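Local coordinates for protein endo-beta-mannanase (Rhizomucor miehei, PDB 4QP0) that probably hydrolyses internal beta-1,4-mannosidic linkages in mannans, galactomannans and glucomannans as a glycoside hydrolase family 5 TIM-barrel enzyme, at residues T106-W111 with D130-N135; G116-V121 with G182-S187. All coordinates share one frame; numbering follows the deposited sequence.

Contact 1: T106-W111 with D130-N135; sequences TLNNNW and DDFYTN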
ATOM      1  N   THR A 106       0.793   4.550  -2.728  1.00 27.21           N
ATOM      2  CA  THR A 106       1.781   3.554  -3.133  1.00 27.39           C
ATOM      3  C   THR A 106       2.401   4.014  -4.452  1.00 27.10           C
ATOM      4  O   THR A 106       1.687   4.358  -5.393  1.00 27.47           O
ATOM      5  CB  THR A 106       1.136   2.156  -3.259  1.00 27.46           C
ATOM      6  OG1 THR A 106       0.405   1.858  -2.059  1.00 28.20           O
ATOM      7  CG2 THR A 106       2.187   1.074  -3.472  1.00 26.72           C
ATOM      8  N   LEU A 107       3.727   4.033  -4.519  1.00 27.49           N
ATOM      9  CA  LEU A 107       4.413   4.744  -5.606  1.00 27.62           C
ATOM     10  C   LEU A 107       4.821   3.900  -6.813  1.00 29.81           C
ATOM     11  O   LEU A 107       5.294   4.433  -7.826  1.00 31.29           O
ATOM     12  CB  LEU A 107       5.623   5.501  -5.055  1.00 27.16           C
ATOM     13  CG  LEU A 107       5.322   6.725  -4.189  1.00 25.78           C
ATOM     14  CD1 LEU A 107       6.541   7.108  -3.374  1.00 26.29           C
ATOM     15  CD2 LEU A 107       4.836   7.906  -5.022  1.00 25.75           C
ATOM     16  N   ASN A 108       4.635   2.590  -6.701  1.00 31.21           N
ATOM     17  CA  ASN A 108       5.015   1.638  -7.739  1.00 32.48           C
ATOM     18  C   ASN A 108       4.311   0.316  -7.444  1.00 34.00           C
ATOM     19  O   ASN A 108       3.641   0.187  -6.411  1.00 33.78           O
ATOM     20  CB  ASN A 108       6.536   1.451  -7.758  1.00 32.57           C
ATOM     21  CG  ASN A 108       7.081   1.135  -9.140  1.00 33.20           C
ATOM     22  OD1 ASN A 108       6.416   0.501  -9.961  1.00 34.71           O
ATOM     23  ND2 ASN A 108       8.311   1.573  -9.399  1.00 32.34           N
ATOM     24  N   ASN A 109       4.449  -0.654  -8.345  1.00 34.68           N
ATOM     25  CA  ASN A 109       3.803  -1.959  -8.199  1.00 34.45           C
ATOM     26  C   ASN A 109       4.738  -3.077  -8.649  1.00 34.94           C
ATOM     27  O   ASN A 109       5.453  -2.924  -9.647  1.00 35.16           O
ATOM     28  CB  ASN A 109       2.512  -1.995  -9.026  1.00 33.93           C
ATOM     29  CG  ASN A 109       1.644  -3.202  -8.721  1.00 34.31           C
ATOM     30  OD1 ASN A 109       1.817  -3.866  -7.705  1.00 35.50           O
ATOM     31  ND2 ASN A 109       0.699  -3.488  -9.608  1.00 34.31           N
ATOM     32  N   ASN A 110       4.738  -4.191  -7.919  1.00 34.30           N
ATOM     33  CA  ASN A 110       5.502  -5.381  -8.318  1.00 34.77           C
ATOM     34  C   ASN A 110       4.935  -6.009  -9.603  1.00 35.55           C
ATOM     35  O   ASN A 110       5.688  -6.339 -10.532  1.00 34.69           O
ATOM     36  CB  ASN A 110       5.530  -6.413  -7.183  1.00 33.66           C
ATOM     37  CG  ASN A 110       6.542  -7.527  -7.417  1.00 34.13           C
ATOM     38  OD1 ASN A 110       7.751  -7.289  -7.507  1.00 34.32           O
ATOM     39  ND2 ASN A 110       6.051  -8.759  -7.495  1.00 33.03           N
ATOM     40  N   TRP A 111       3.606  -6.130  -9.645  1.00 34.22           N
ATOM     41  CA  TRP A 111       2.865  -6.766 -10.739  1.00 34.95           C
ATOM     42  C   TRP A 111       2.630  -5.853 -11.922  1.00 35.71           C
ATOM     43  O   TRP A 111       2.930  -4.656 -11.871  1.00 35.41           O
ATOM     44  CB  TRP A 111       1.532  -7.330 -10.207  1.00 36.47           C
ATOM     45  CG  TRP A 111       1.682  -8.009  -8.867  1.00 36.59           C
ATOM     46  CD1 TRP A 111       1.137  -7.614  -7.655  1.00 37.05           C
ATOM     47  CD2 TRP A 111       2.486  -9.207  -8.548  1.00 38.17           C
ATOM     48  NE1 TRP A 111       1.517  -8.460  -6.647  1.00 37.85           N
ATOM     49  CE2 TRP A 111       2.327  -9.433  -7.108  1.00 37.53           C
ATOM     50  CE3 TRP A 111       3.293 -10.079  -9.285  1.00 38.19           C
ATOM     51  CZ2 TRP A 111       2.946 -10.492  -6.456  1.00 37.96           C
ATOM     52  CZ3 TRP A 111       3.914 -11.143  -8.613  1.00 38.50           C
ATOM     53  CH2 TRP A 111       3.742 -11.344  -7.231  1.00 38.52           C
ATOM     54  N   ASP A 130      14.020  -8.234 -11.263  1.00 45.33           N
ATOM     55  CA  ASP A 130      14.836  -7.674 -10.200  1.00 45.94           C
ATOM     56  C   ASP A 130      15.961  -6.759 -10.701  1.00 44.90           C
ATOM     57  O   ASP A 130      16.773  -6.291  -9.897  1.00 45.16           O
ATOM     58  CB  ASP A 130      15.419  -8.800  -9.348  1.00 47.64           C
ATOM     59  CG  ASP A 130      16.404  -9.659 -10.121  1.00 49.65           C
ATOM     60  OD1 ASP A 130      17.613  -9.618  -9.795  1.00 52.37           O
ATOM     61  OD2 ASP A 130      15.969 -10.359 -11.065  1.00 48.40           O
ATOM     62  N   ASP A 131      16.016  -6.513 -12.013  1.00 43.34           N
ATOM     63  CA  ASP A 131      16.899  -5.474 -12.565  1.00 42.21           C
ATOM     64  C   ASP A 131      16.553  -4.132 -11.934  1.00 42.23           C
ATOM     65  O   ASP A 131      17.435  -3.296 -11.696  1.00 41.73           O
ATOM     66  CB  ASP A 131      16.765  -5.359 -14.090  1.00 42.72           C
ATOM     67  CG  ASP A 131      17.640  -6.350 -14.846  1.00 42.01           C
ATOM     68  OD1 ASP A 131      18.667  -6.799 -14.293  1.00 42.11           O
ATOM     69  OD2 ASP A 131      17.307  -6.661 -16.009  1.00 40.82           O
ATOM     70  N   PHE A 132      15.258  -3.951 -11.653  1.00 40.67           N
ATOM     71  CA  PHE A 132      14.728  -2.748 -11.012  1.00 40.27           C
ATOM     72  C   PHE A 132      15.345  -2.478  -9.634  1.00 39.75           C
ATOM     73  O   PHE A 132      15.402  -1.329  -9.188  1.00 39.39           O
ATOM     74  CB  PHE A 132      13.202  -2.844 -10.899  1.00 40.88           C
ATOM     75  CG  PHE A 132      12.535  -1.551 -10.532  1.00 39.73           C
ATOM     76  CD1 PHE A 132      12.549  -0.474 -11.408  1.00 40.58           C
ATOM     77  CD2 PHE A 132      11.889  -1.412  -9.316  1.00 40.97           C
ATOM     78  CE1 PHE A 132      11.938   0.722 -11.074  1.00 40.90           C
ATOM     79  CE2 PHE A 132      11.266  -0.220  -8.977  1.00 41.37           C
ATOM     80  CZ  PHE A 132      11.298   0.850  -9.853  1.00 41.10           C
ATOM     81  N   TYR A 133      15.817  -3.540  -8.983  1.00 39.11           N
ATOM     82  CA  TYR A 133      16.404  -3.454  -7.646  1.00 38.86           C
ATOM     83  C   TYR A 133      17.890  -3.101  -7.638  1.00 39.64           C
ATOM     84  O   TYR A 133      18.420  -2.690  -6.602  1.00 38.56           O
ATOM     85  CB  TYR A 133      16.173  -4.760  -6.873  1.00 38.69           C
ATOM     86  CG  TYR A 133      14.711  -5.156  -6.735  1.00 39.43           C
ATOM     87  CD1 TYR A 133      13.707  -4.194  -6.625  1.00 38.25           C
ATOM     88  CD2 TYR A 133      14.335  -6.495  -6.692  1.00 39.35           C
ATOM     89  CE1 TYR A 133      12.377  -4.555  -6.495  1.00 39.09           C
ATOM     90  CE2 TYR A 133      13.006  -6.863  -6.563  1.00 39.09           C
ATOM     91  CZ  TYR A 133      12.033  -5.889  -6.464  1.00 38.86           C
ATOM     92  OH  TYR A 133      10.707  -6.247  -6.327  1.00 39.56           O
ATOM     93  N   THR A 134      18.557  -3.247  -8.786  1.00 40.77           N
ATOM     94  CA  THR A 134      20.010  -2.998  -8.878  1.00 41.31           C
ATOM     95  C   THR A 134      20.428  -1.916  -9.887  1.00 43.08           C
ATOM     96  O   THR A 134      21.311  -1.097  -9.604  1.00 45.11           O
ATOM     97  CB  THR A 134      20.809  -4.297  -9.141  1.00 40.11           C
ATOM     98  OG1 THR A 134      20.093  -5.140 -10.056  1.00 40.05           O
ATOM     99  CG2 THR A 134      21.038  -5.044  -7.842  1.00 39.39           C
ATOM    100  N   ASN A 135      19.785  -1.928 -11.053  1.00 44.96           N
ATOM    101  CA  ASN A 135      20.123  -1.062 -12.182  1.00 44.90           C
ATOM    102  C   ASN A 135      20.094   0.424 -11.836  1.00 45.14           C
ATOM    103  O   ASN A 135      19.028   0.967 -11.552  1.00 44.46           O
ATOM    104  CB  ASN A 135      19.163  -1.353 -13.340  1.00 45.89           C
ATOM    105  CG  ASN A 135      19.633  -0.767 -14.653  1.00 49.60           C
ATOM    106  OD1 ASN A 135      20.607  -1.236 -15.246  1.00 51.14           O
ATOM    107  ND2 ASN A 135      18.933   0.256 -15.125  1.00 48.69           N
TER

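Contact 2: G116-V121 with G182-S187; sequences GMDYYV and GDFPAS. With SO4 (sulfate ion), chain B.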
ATOM      1  N   GLY A 116       3.560  -0.909 -13.384  1.00 39.74           N
ATOM      2  CA  GLY A 116       4.458  -1.263 -12.284  1.00 40.07           C
ATOM      3  C   GLY A 116       5.930  -1.287 -12.670  1.00 40.57           C
ATOM      4  O   GLY A 116       6.350  -0.568 -13.574  1.00 41.98           O
ATOM      5  N   MET A 117       6.708  -2.130 -11.992  1.00 40.31           N
ATOM      6  CA  MET A 117       8.161  -2.197 -12.188  1.00 40.47           C
ATOM      7  C   MET A 117       8.545  -2.673 -13.577  1.00 41.78           C
ATOM      8  O   MET A 117       9.534  -2.212 -14.139  1.00 42.08           O
ATOM      9  CB  MET A 117       8.807  -3.149 -11.183  1.00 38.69           C
ATOM     10  CG  MET A 117       8.668  -2.769  -9.727  1.00 37.89           C
ATOM     11  SD  MET A 117       9.218  -4.139  -8.699  1.00 37.61           S
ATOM     12  CE  MET A 117       8.832  -3.486  -7.078  1.00 35.51           C
ATOM     13  N   ASP A 118       7.775  -3.620 -14.107  1.00 43.37           N
ATOM     14  CA  ASP A 118       8.099  -4.265 -15.383  1.00 45.03           C
ATOM     15  C   ASP A 118       8.134  -3.271 -16.560  1.00 43.94           C
ATOM     16  O   ASP A 118       8.858  -3.483 -17.542  1.00 43.14           O
ATOM     17  CB  ASP A 118       7.137  -5.441 -15.665  1.00 47.03           C
ATOM     18  CG  ASP A 118       7.479  -6.714 -14.858  1.00 47.55           C
ATOM     19  OD1 ASP A 118       8.494  -6.731 -14.119  1.00 49.24           O
ATOM     20  OD2 ASP A 118       6.725  -7.708 -14.975  1.00 45.05           O
ATOM     21  N   TYR A 119       7.364  -2.189 -16.446  1.00 42.12           N
ATOM     22  CA  TYR A 119       7.357  -1.126 -17.454  1.00 41.01           C
ATOM     23  C   TYR A 119       8.728  -0.449 -17.543  1.00 40.74           C
ATOM     24  O   TYR A 119       9.227  -0.175 -18.640  1.00 40.36           O
ATOM     25  CB  TYR A 119       6.275  -0.091 -17.139  1.00 41.88           C
ATOM     26  CG  TYR A 119       5.946   0.830 -18.299  1.00 42.40           C
ATOM     27  CD1 TYR A 119       4.811   0.616 -19.088  1.00 42.07           C
ATOM     28  CD2 TYR A 119       6.768   1.917 -18.608  1.00 41.89           C
ATOM     29  CE1 TYR A 119       4.511   1.458 -20.149  1.00 41.70           C
ATOM     30  CE2 TYR A 119       6.470   2.762 -19.668  1.00 41.81           C
ATOM     31  CZ  TYR A 119       5.345   2.530 -20.430  1.00 41.27           C
ATOM     32  OH  TYR A 119       5.060   3.371 -21.474  1.00 42.64           O
ATOM     33  N   TYR A 120       9.319  -0.179 -16.380  1.00 39.28           N
ATOM     34  CA  TYR A 120      10.664   0.363 -16.281  1.00 38.83           C
ATOM     35  C   TYR A 120      11.669  -0.586 -16.938  1.00 40.62           C
ATOM     36  O   TYR A 120      12.501  -0.166 -17.739  1.00 41.78           O
ATOM     37  CB  TYR A 120      11.065   0.539 -14.816  1.00 36.20           C
ATOM     38  CG  TYR A 120      10.384   1.644 -14.035  1.00 34.15           C
ATOM     39  CD1 TYR A 120      11.010   2.880 -13.848  1.00 32.90           C
ATOM     40  CD2 TYR A 120       9.138   1.434 -13.426  1.00 33.02           C
ATOM     41  CE1 TYR A 120      10.407   3.884 -13.103  1.00 31.91           C
ATOM     42  CE2 TYR A 120       8.530   2.429 -12.676  1.00 31.39           C
ATOM     43  CZ  TYR A 120       9.163   3.651 -12.516  1.00 32.20           C
ATOM     44  OH  TYR A 120       8.557   4.636 -11.771  1.00 31.29           O
ATOM     45  N   VAL A 121      11.572  -1.867 -16.589  1.00 41.91           N
ATOM     46  CA  VAL A 121      12.529  -2.883 -17.027  1.00 43.03           C
ATOM     47  C   VAL A 121      12.504  -3.092 -18.545  1.00 43.41           C
ATOM     48  O   VAL A 121      13.560  -3.179 -19.179  1.00 44.83           O
ATOM     49  CB  VAL A 121      12.318  -4.222 -16.282  1.00 42.92           C
ATOM     50  CG1 VAL A 121      13.388  -5.233 -16.669  1.00 43.39           C
ATOM     51  CG2 VAL A 121      12.340  -4.000 -14.777  1.00 42.66           C
ATOM     52  N   GLY A 182       5.213 -12.279 -14.719  1.00 57.63           N
ATOM     53  CA  GLY A 182       5.595 -13.349 -15.638  1.00 59.46           C
ATOM     54  C   GLY A 182       6.269 -12.889 -16.917  1.00 61.32           C
ATOM     55  O   GLY A 182       6.996 -13.660 -17.544  1.00 63.59           O
ATOM     56  N   ASP A 183       6.029 -11.637 -17.304  1.00 60.50           N
ATOM     57  CA  ASP A 183       6.627 -11.067 -18.517  1.00 62.08           C
ATOM     58  C   ASP A 183       8.151 -10.936 -18.396  1.00 60.58           C
ATOM     59  O   ASP A 183       8.864 -10.965 -19.402  1.00 60.18           O
ATOM     60  CB  ASP A 183       5.988  -9.712 -18.869  1.00 63.30           C
ATOM     61  CG  ASP A 183       4.482  -9.812 -19.134  1.00 66.23           C
ATOM     62  OD1 ASP A 183       3.726 -10.241 -18.229  1.00 66.83           O
ATOM     63  OD2 ASP A 183       4.049  -9.438 -20.245  1.00 65.14           O
ATOM     64  N   PHE A 184       8.635 -10.791 -17.163  1.00 58.19           N
ATOM     65  CA  PHE A 184      10.066 -10.720 -16.881  1.00 57.77           C
ATOM     66  C   PHE A 184      10.422 -11.600 -15.686  1.00 59.06           C
ATOM     67  O   PHE A 184       9.799 -11.482 -14.626  1.00 59.71           O
ATOM     68  CB  PHE A 184      10.495  -9.271 -16.636  1.00 58.35           C
ATOM     69  CG  PHE A 184      10.483  -8.422 -17.875  1.00 58.19           C
ATOM     70  CD1 PHE A 184      11.648  -8.235 -18.613  1.00 55.31           C
ATOM     71  CD2 PHE A 184       9.304  -7.823 -18.317  1.00 56.43           C
ATOM     72  CE1 PHE A 184      11.643  -7.465 -19.762  1.00 55.09           C
ATOM     73  CE2 PHE A 184       9.291  -7.056 -19.470  1.00 56.43           C
ATOM     74  CZ  PHE A 184      10.464  -6.874 -20.191  1.00 56.64           C
ATOM     75  N   PRO A 185      11.418 -12.493 -15.857  1.00 58.19           N
ATOM     76  CA  PRO A 185      11.818 -13.459 -14.827  1.00 56.75           C
ATOM     77  C   PRO A 185      12.806 -12.890 -13.806  1.00 54.63           C
ATOM     78  O   PRO A 185      13.267 -11.758 -13.959  1.00 52.40           O
ATOM     79  CB  PRO A 185      12.479 -14.575 -15.643  1.00 58.25           C
ATOM     80  CG  PRO A 185      13.058 -13.872 -16.828  1.00 57.85           C
ATOM     81  CD  PRO A 185      12.188 -12.670 -17.105  1.00 58.11           C
ATOM     82  N   ALA A 186      13.123 -13.679 -12.780  1.00 53.00           N
ATOM     83  CA  ALA A 186      14.040 -13.265 -11.715  1.00 53.57           C
ATOM     84  C   ALA A 186      15.438 -13.839 -11.904  1.00 52.19           C
ATOM     85  O   ALA A 186      15.589 -14.982 -12.330  1.00 52.82           O
ATOM     86  CB  ALA A 186      13.485 -13.674 -10.359  1.00 54.68           C
ATOM     87  N   SER A 187      16.455 -13.042 -11.581  1.00 53.40           N
ATOM     88  CA  SER A 187      17.857 -13.476 -11.640  1.00 53.46           C
ATOM     89  C   SER A 187      18.195 -14.390 -10.485  1.00 52.91           C
ATOM     90  O   SER A 187      17.508 -14.392  -9.466  1.00 51.26           O
ATOM     91  CB  SER A 187      18.802 -12.276 -11.552  1.00 52.02           C
ATOM     92  OG  SER A 187      18.747 -11.490 -12.716  1.00 57.54           O
TER
HETATM   93  S   SO4 B 401       2.817   1.793 -23.780  1.00 51.29           S
HETATM   94  O1  SO4 B 401       4.222   1.337 -23.831  1.00 51.80           O
HETATM   95  O2  SO4 B 401       2.263   1.886 -25.152  1.00 50.76           O
HETATM   96  O3  SO4 B 401       2.007   0.826 -22.997  1.00 52.48           O
HETATM   97  O4  SO4 B 401       2.778   3.129 -23.129  1.00 51.71           O

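Contact 1: T106-W111 with D130-N135
N108 meets F132 and N110 meets Y133 where the chain, leaving strand 102-106 of the TIM barrel, runs past the turn that precedes helix 136-151. The site lies just beyond the C-terminal end of that strand, the end of the barrel at which family 5 enzymes carry their active site. N108 and F132 come at each other from opposite directions. The amide nitrogen ND2 of N108 lies 3.1 Å from CZ of F132, at the far end of the ring, an oblique approach with amide and ring planes 79° apart. This is close packing rather than a hydrogen bond. The other branch of the amide is tied down within its own segment, for N109 N donates to N108 OD1 over 2.8 Å, which helps to fix the rotation of the group. F132 reaches across because its CG is anti to the backbone N (chi1 -167°).

The second pair crosses at about a right angle, yet the amide of N110 and the ring of Y133 are almost coplanar, 6° apart. N110 OD1 and Y133 OH approach to 3.3 Å without bonding to each other. Both are bonded instead to the backbone of R177, in the loop after strand 167-171, OD1 to its N and the phenol to its O, and H129 NE2 also bonds to OD1. M117 of helix 116-124 packs against F132, N110 and Y133, and Y120 meets the F132 ring. The other end of the N110 amide is held too: ND2 bonds to the carbonyl O of V179 and sits 3.3 Å above one face of the W111 indole, whose NE1 bonds to E175 OE1.

Contact 2: G116-V121 with G182-S187
Packing without hydrogen bonds carries this contact: F184 sets its ring across D118 and V121, about one turn apart on helix 116-124. V121 supplies a methyl, CG1, which stands 4.0 Å from CD1 of F184; that branch extends anti to the backbone N (chi1 -176°), while M138 of helix 136-151 also packs on V121. On the other flank of the ring D118 lays CB and its carboxylate carbon against F184, CG coming to 4.1 Å from CD2. D118 and V121 each run antiparallel to the F184 side chain as they pass it, and the carboxylate plane of D118 is turned 55° from the ring.

No hydrogen bond joins the two segments; D118 OD1 bonds instead to ND1 of H129, whereas OD2, buried here, has no partner in the model. D183 adds a like charge nearby, its OD1 5.1 Å from D118 OD2, which may raise the cost of keeping both carboxylates ionised.

A sulfate, probably from the crystallisation liquor, binds Y119 beyond the protein contact: Y119 OH donates to its O4 over 2.8 Å, and S61 holds the same ion.

The whole is an elaboration on the TIM barrel, in which the loop after strand 167-171, closed by the C178-C190 disulfide, folds over the short helix inserted after strand 102-106.

How the contacts relate
From the N terminus, the chain leaves strand 102-106 through 106-111, forms helix 116-124, turns through 130-135 into helix 136-151, and reaches 182-187 after strand 167-171. Contact 1 closes the loop around the short helix, with 18 residues between its segments. Contact 2 starts on that helix and closes a longer span of 60 residues, so the two cross rather than nest. Their centres are 8 Å apart, and they touch directly: N109 O lies 2.8 Å from M117 N, and D130 OD2 lies 2.8 Å from S187 N, both probable hydrogen bonds. H129, just before 130-135, serves both contacts, one ring nitrogen to each. Together they join the loops that follow two neighbouring parallel barrel strands.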